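DNA ligase (Archaeoglobus fulgidus, PDB 3GDE) probably seals nicks in double-stranded DNA during replication, recombination and repair, using ATP and passing through an enzyme-adenylate intermediate. Local coordinates at residues M195-D199 against L200-A204. Numbering follows the deposited sequence.
Sequences MITND and LGRVA
D199 puts its carboxylate at the start of the helix that begins at L200, where OD1 takes the backbone N of R202 at 3.2 Å in a nearly straight bond (166°) that arrives from above the carboxylate plane. A weaker, bent bond of 3.0 Å joins G201 N to the same OD1. With CG anti to the backbone N (chi1 -171°), the acid group reaches these amides, while its other oxygen, OD2, bonds to the hydroxyl of Y43 on helix 39-49. D199 is thus the N-cap of helix 200-216, and its O receives V203 N at 3.1 Å. The cap follows directly on a short link between two helices in the N-terminal DNA-binding domain: helix 187-197 ends, and N198 leaves helical geometry with positive phi. Were D199 replaced by an alanine, the amides of G201 and R202 would probably lose their cap, and Y43 OH its carboxylate mate. The close-packed inner side continues at V203, whose CG2 packs 3.4 Å from T197 OG1, a hydroxyl that is hydrogen-bonded to A193 O one turn earlier in helix 187-197. R202, partly exposed, makes the looser side: its chain bends at chi2 and chi3, bringing one guanidinium face under T197 CG2, which sits 3.7 Å from NH2. At the guanidinium edge a water bridges the two segments, donating to T197 O and accepting from R202 NH2 at 3.2 Å.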
loop_
_atom_site.group_PDB
_atom_site.type_symbol
_atom_site.label_atom_id
_atom_site.label_comp_id
_atom_site.label_asym_id
_atom_site.label_seq_id
_atom_site.Cartn_x
_atom_site.Cartn_y
_atom_site.Cartn_z
ATOM N N MET A 195 -3.362 -10.014 -8.767
ATOM C CA MET A 195 -4.203 -8.832 -8.966
ATOM C C MET A 195 -5.681 -9.061 -8.587
ATOM O O MET A 195 -6.382 -8.113 -8.231
ATOM C CB MET A 195 -4.063 -8.296 -10.397
ATOM C CG MET A 195 -2.653 -7.817 -10.784
ATOM S SD MET A 195 -1.932 -6.574 -9.680
ATOM C CE MET A 195 -0.259 -6.483 -10.297
ATOM N N ILE A 196 -6.153 -10.305 -8.642
ATOM C CA ILE A 196 -7.551 -10.581 -8.273
ATOM C C ILE A 196 -7.744 -11.190 -6.876
ATOM O O ILE A 196 -8.877 -11.306 -6.410
ATOM C CB ILE A 196 -8.317 -11.430 -9.324
ATOM C CG1 ILE A 196 -7.714 -12.825 -9.449
ATOM C CG2 ILE A 196 -8.401 -10.706 -10.678
ATOM C CD1 ILE A 196 -8.700 -13.853 -9.944
ATOM N N THR A 197 -6.650 -11.574 -6.216
ATOM C CA THR A 197 -6.724 -12.137 -4.854
ATOM C C THR A 197 -6.084 -11.235 -3.822
ATOM O O THR A 197 -6.489 -11.248 -2.662
ATOM C CB THR A 197 -6.053 -13.528 -4.736
ATOM O OG1 THR A 197 -4.660 -13.422 -5.050
ATOM C CG2 THR A 197 -6.719 -14.535 -5.660
ATOM N N ASN A 198 -5.071 -10.477 -4.250
ATOM C CA ASN A 198 -4.270 -9.617 -3.373
ATOM C C ASN A 198 -3.690 -10.320 -2.130
ATOM O O ASN A 198 -3.558 -9.728 -1.041
ATOM C CB ASN A 198 -5.055 -8.345 -3.023
ATOM C CG ASN A 198 -5.143 -7.393 -4.195
ATOM O OD1 ASN A 198 -4.185 -6.677 -4.491
ATOM N ND2 ASN A 198 -6.279 -7.399 -4.889
ATOM N N ASP A 199 -3.331 -11.588 -2.323
ATOM C CA ASP A 199 -2.649 -12.385 -1.323
ATOM C C ASP A 199 -1.648 -13.291 -2.037
ATOM O O ASP A 199 -2.033 -14.322 -2.596
ATOM C CB ASP A 199 -3.666 -13.215 -0.526
ATOM C CG ASP A 199 -3.047 -13.924 0.682
ATOM O OD1 ASP A 199 -1.813 -14.145 0.721
ATOM O OD2 ASP A 199 -3.811 -14.273 1.601
ATOM N N LEU A 200 -0.369 -12.902 -2.016
ATOM C CA LEU A 200 0.696 -13.669 -2.661
ATOM C C LEU A 200 0.910 -15.036 -2.043
ATOM O O LEU A 200 1.353 -15.963 -2.718
ATOM C CB LEU A 200 2.022 -12.896 -2.659
ATOM C CG LEU A 200 2.517 -12.339 -3.992
ATOM C CD1 LEU A 200 3.995 -11.976 -3.892
ATOM C CD2 LEU A 200 2.287 -13.313 -5.164
ATOM N N GLY A 201 0.618 -15.149 -0.752
ATOM C CA GLY A 201 0.679 -16.426 -0.050
ATOM C C GLY A 201 -0.323 -17.419 -0.606
ATOM O O GLY A 201 0.037 -18.552 -0.930
ATOM N N ARG A 202 -1.580 -16.978 -0.720
ATOM C CA ARG A 202 -2.640 -17.750 -1.358
ATOM C C ARG A 202 -2.237 -18.172 -2.773
ATOM O O ARG A 202 -2.431 -19.319 -3.164
ATOM C CB ARG A 202 -3.930 -16.923 -1.416
ATOM C CG ARG A 202 -5.205 -17.719 -1.193
ATOM C CD ARG A 202 -6.107 -17.830 -2.411
ATOM N NE ARG A 202 -7.022 -16.702 -2.480
ATOM C CZ ARG A 202 -8.260 -16.724 -2.976
ATOM N NH1 ARG A 202 -8.792 -17.844 -3.463
ATOM N NH2 ARG A 202 -8.975 -15.599 -2.978
ATOM N N VAL A 203 -1.693 -17.230 -3.533
ATOM C CA VAL A 203 -1.228 -17.492 -4.895
ATOM C C VAL A 203 -0.126 -18.572 -4.936
ATOM O O VAL A 203 -0.172 -19.472 -5.782
ATOM C CB VAL A 203 -0.787 -16.168 -5.609
ATOM C CG1 VAL A 203 -0.030 -16.444 -6.900
ATOM C CG2 VAL A 203 -2.000 -15.299 -5.908
ATOM N N ALA A 204 0.845 -18.485 -4.025
ATOM C CA ALA A 204 1.933 -19.462 -3.946
ATOM C C ALA A 204 1.391 -20.870 -3.673
ATOM O O ALA A 204 1.788 -21.841 -4.333
ATOM C CB ALA A 204 2.939 -19.060 -2.888
HETATM O O HOH W 1 -7.251 -13.541 -1.303
#